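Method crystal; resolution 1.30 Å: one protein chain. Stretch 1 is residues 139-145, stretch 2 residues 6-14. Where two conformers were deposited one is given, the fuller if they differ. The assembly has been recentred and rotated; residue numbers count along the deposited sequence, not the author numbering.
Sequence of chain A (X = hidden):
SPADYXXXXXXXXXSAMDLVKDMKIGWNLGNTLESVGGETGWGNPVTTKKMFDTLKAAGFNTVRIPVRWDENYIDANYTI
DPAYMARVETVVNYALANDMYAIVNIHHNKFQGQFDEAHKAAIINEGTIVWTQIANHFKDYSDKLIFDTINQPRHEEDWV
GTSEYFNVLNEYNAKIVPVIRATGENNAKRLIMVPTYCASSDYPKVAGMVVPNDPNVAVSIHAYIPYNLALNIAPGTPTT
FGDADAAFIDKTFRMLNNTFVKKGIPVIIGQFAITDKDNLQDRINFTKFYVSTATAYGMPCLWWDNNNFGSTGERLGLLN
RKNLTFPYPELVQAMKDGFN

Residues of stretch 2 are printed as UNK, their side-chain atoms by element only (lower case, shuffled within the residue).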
# COMPACT_ATOMS: atom_id res chain seq x y z
N LYS A 139 6.47 -18.36 -3.98
CA LYS A 139 5.94 -19.17 -2.88
C LYS A 139 7.00 -19.52 -1.84
O LYS A 139 6.65 -19.76 -0.68
CB LYS A 139 5.22 -20.43 -3.37
CG LYS A 139 6.08 -21.46 -4.06
CD LYS A 139 5.26 -22.69 -4.44
CE LYS A 139 6.04 -23.63 -5.34
NZ LYS A 139 5.20 -24.76 -5.80
N ASP A 140 8.28 -19.57 -2.20
CA ASP A 140 9.31 -19.89 -1.20
C ASP A 140 9.91 -18.65 -0.54
O ASP A 140 10.81 -18.78 0.30
CB ASP A 140 10.40 -20.83 -1.77
CG ASP A 140 11.43 -20.13 -2.64
OD1 ASP A 140 11.40 -18.91 -2.81
OD2 ASP A 140 12.34 -20.85 -3.15
N TYR A 141 9.46 -17.45 -0.89
CA TYR A 141 10.04 -16.22 -0.36
C TYR A 141 9.73 -16.06 1.12
O TYR A 141 8.69 -16.51 1.62
CB TYR A 141 9.51 -15.02 -1.16
CG TYR A 141 10.39 -14.66 -2.32
CD1 TYR A 141 10.54 -15.51 -3.42
CD2 TYR A 141 11.11 -13.47 -2.31
CE1 TYR A 141 11.38 -15.18 -4.45
CE2 TYR A 141 11.94 -13.13 -3.34
CZ TYR A 141 12.09 -13.98 -4.41
OH TYR A 141 12.96 -13.64 -5.42
N SER A 142 10.64 -15.38 1.81
CA SER A 142 10.54 -15.15 3.24
C SER A 142 9.28 -14.36 3.61
O SER A 142 8.60 -13.76 2.77
CB SER A 142 11.74 -14.35 3.73
OG SER A 142 11.58 -12.98 3.40
N ASP A 143 9.00 -14.35 4.91
CA ASP A 143 7.87 -13.65 5.50
C ASP A 143 7.99 -12.14 5.42
O ASP A 143 7.04 -11.45 5.81
CB ASP A 143 7.63 -14.10 6.95
CG ASP A 143 8.79 -13.83 7.88
OD1 ASP A 143 9.69 -13.03 7.56
OD2 ASP A 143 8.80 -14.44 8.98
N LYS A 144 9.09 -11.59 4.91
CA LYS A 144 9.15 -10.15 4.69
C LYS A 144 8.47 -9.74 3.39
O LYS A 144 8.26 -8.54 3.18
CB LYS A 144 10.58 -9.65 4.79
CG LYS A 144 11.05 -9.67 6.25
CD LYS A 144 12.10 -8.63 6.54
CE LYS A 144 12.46 -8.60 8.01
NZ LYS A 144 13.20 -9.82 8.41
N LEU A 145 8.08 -10.68 2.54
CA LEU A 145 7.24 -10.40 1.38
C LEU A 145 5.77 -10.56 1.78
O LEU A 145 5.36 -11.61 2.27
CB LEU A 145 7.58 -11.35 0.24
CG LEU A 145 6.69 -11.23 -1.01
CD1 LEU A 145 6.80 -9.86 -1.65
CD2 LEU A 145 7.08 -12.31 -2.01
N UNK A 6 21.19 -14.35 -2.73
CA UNK A 6 20.02 -15.16 -3.02
C UNK A 6 18.88 -14.65 -2.16
O UNK A 6 19.08 -14.18 -1.03
c UNK A 6 21.40 -17.15 -3.65
c UNK A 6 20.27 -16.65 -2.77
o UNK A 6 20.61 -16.85 -1.39
N UNK A 7 17.66 -14.73 -2.69
CA UNK A 7 16.54 -14.17 -1.97
C UNK A 7 16.30 -14.94 -0.67
O UNK A 7 16.53 -16.15 -0.59
n UNK A 7 14.98 -16.11 -4.40
c UNK A 7 13.91 -16.33 -2.51
n UNK A 7 13.68 -17.42 -3.31
c UNK A 7 14.35 -17.27 -4.44
c UNK A 7 15.28 -14.15 -2.83
c UNK A 7 14.74 -15.50 -3.18
N UNK A 8 15.86 -14.25 0.38
CA UNK A 8 15.62 -14.94 1.65
C UNK A 8 14.38 -15.81 1.58
O UNK A 8 13.42 -15.53 0.84
c UNK A 8 15.56 -12.81 0.48
c UNK A 8 14.86 -12.69 1.81
c UNK A 8 15.42 -13.79 2.64
N UNK A 9 14.39 -16.86 2.40
CA UNK A 9 13.31 -17.81 2.50
C UNK A 9 12.75 -17.96 3.91
O UNK A 9 11.80 -18.73 4.10
c UNK A 9 14.25 -19.15 0.57
c UNK A 9 13.80 -19.19 2.02
o UNK A 9 14.92 -19.59 2.82
N UNK A 10 13.29 -17.23 4.89
CA UNK A 10 12.93 -17.46 6.29
C UNK A 10 11.45 -17.25 6.53
O UNK A 10 10.88 -16.20 6.20
c UNK A 10 13.36 -16.59 8.67
c UNK A 10 13.71 -16.48 7.18
o UNK A 10 13.97 -14.33 9.22
o UNK A 10 14.65 -15.94 10.55
c UNK A 10 14.04 -15.54 9.54
N UNK A 11 10.83 -18.21 7.20
CA UNK A 11 9.44 -18.11 7.63
C UNK A 11 9.43 -18.27 9.14
O UNK A 11 9.59 -19.38 9.66
c UNK A 11 7.14 -19.24 7.43
s UNK A 11 6.28 -17.66 7.49
c UNK A 11 8.58 -19.16 6.93
c UNK A 11 6.11 -17.25 5.78
N UNK A 12 9.26 -17.16 9.85
CA UNK A 12 9.21 -17.22 11.31
C UNK A 12 7.88 -17.77 11.82
O UNK A 12 7.82 -18.20 12.97
c UNK A 12 10.90 -13.76 12.00
n UNK A 12 9.77 -11.12 9.72
n UNK A 12 10.36 -13.00 10.87
c UNK A 12 9.44 -15.82 11.90
c UNK A 12 10.24 -11.68 10.81
n UNK A 12 10.60 -10.90 11.82
c UNK A 12 10.85 -15.26 11.70
N UNK A 13 6.83 -17.75 11.00
CA UNK A 13 5.52 -18.15 11.46
C UNK A 13 4.89 -17.19 12.44
O UNK A 13 4.13 -17.61 13.32
N UNK A 14 5.19 -15.90 12.32
CA UNK A 14 4.60 -14.89 13.19
C UNK A 14 3.10 -14.77 12.98
O UNK A 14 2.60 -14.90 11.86
c UNK A 14 5.23 -13.53 12.90
c UNK A 14 6.74 -13.37 13.09
c UNK A 14 7.15 -11.92 12.85
c UNK A 14 7.20 -13.81 14.48
O HOH W 1 12.40 -12.58 7.76
O HOH W 2 6.24 -15.03 9.87

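Position 6 has three side-chain atoms, a carbon carrying one oxygen and one carbon. Its nearest side-chain atom, CB, is 8.3 Å from OH of Tyr141, so the side chain touches nothing of stretch 1 and composition alone names it. That branching at CB defines threonine, Thr6.

Position 7 shows one carbon followed by a five-membered ring of three carbons and two nitrogens. The ring lies over one face of the Tyr141 ring in an offset stack, with centroids 3.8 Å apart and planes only 5° from parallel, and at its edge one ring nitrogen lies 2.8 Å from OD1 of Asp140. This is the imidazole of histidine. NE2 of His7 donates that hydrogen bond to Asp140 (149° at the hydrogen), so face and edge are both used.

At position 8 three carbons close a ring onto the backbone nitrogen, and one ring carbon comes within 3.7 Å of OG of Ser142. Only proline closes such a ring, and the carbon is CG of Pro8. The backbone contributes too: O of Pro8 accepts a hydrogen bond from N of Ser142 at 2.9 Å.

Position 9 again has a carbon bearing one oxygen and one carbon. Its CA sits 3.5 Å from O of Asp140 in a CA-H...O contact, and its CB is also 3.5 Å from O of Asp140. The residue is threonine, and the CA-to-CB bond of Thr9 nevertheless points away overall.

Position 10 carries three carbons in a row, the third bearing two oxygens. Its side chain comes nearest at CB, 4.5 Å from CB of Ser142, and its carboxylate is linked to Asp143 and Lys144 by hydrogen bonds through water 1. A carboxylate one methylene longer than aspartate is glutamate. The backbone O of Glu10 accepts from N of Asp143 (2.9 Å, 161°).

Position 11 is an unbranched chain of two carbons, a sulfur and a carbon, whose terminal carbon packs 3.7 Å from CB of Asp143. This is the thioether of methionine, and the methyl is CE of Met11.

Position 12 has three carbons, a nitrogen, and then a carbon carrying two more nitrogens. The chain nitrogen reaches OD2 of Asp143 at 2.8 Å and a terminal nitrogen reaches OD1 of Asp143 at 2.9 Å. The guanidinium identifies arginine; NE and NH2 of Arg12 make a two-pronged salt bridge along its edge.

Position 13 has no side-chain atoms and is glycine; its phi of 70° favours that residue. N of Gly13 makes a weak hydrogen bond to SD of Met11 at 3.6 Å.

Position 14 has four carbons forked at the second, the pattern of leucine. N of Leu14 donates to water 2 at 2.8 Å.

The contact centres on Asp143, whose CA-to-CB bond points toward stretch 2. Besides the salt bridge, its OD2 accepts from the backbone N of Arg12 at 2.9 Å, so one carboxylate holds both main chain and side chain. Water 1 donates to OD1 of Asp143 and OE1 of Glu10, each at 2.8 Å, and accepts from NZ of Lys144 at 2.9 Å. Two backbone hydrogen bonds and the stack complete a join that buries 580 Å² without regular secondary structure across it.

Stretch 2, residues 6-14: THPTEMRGL
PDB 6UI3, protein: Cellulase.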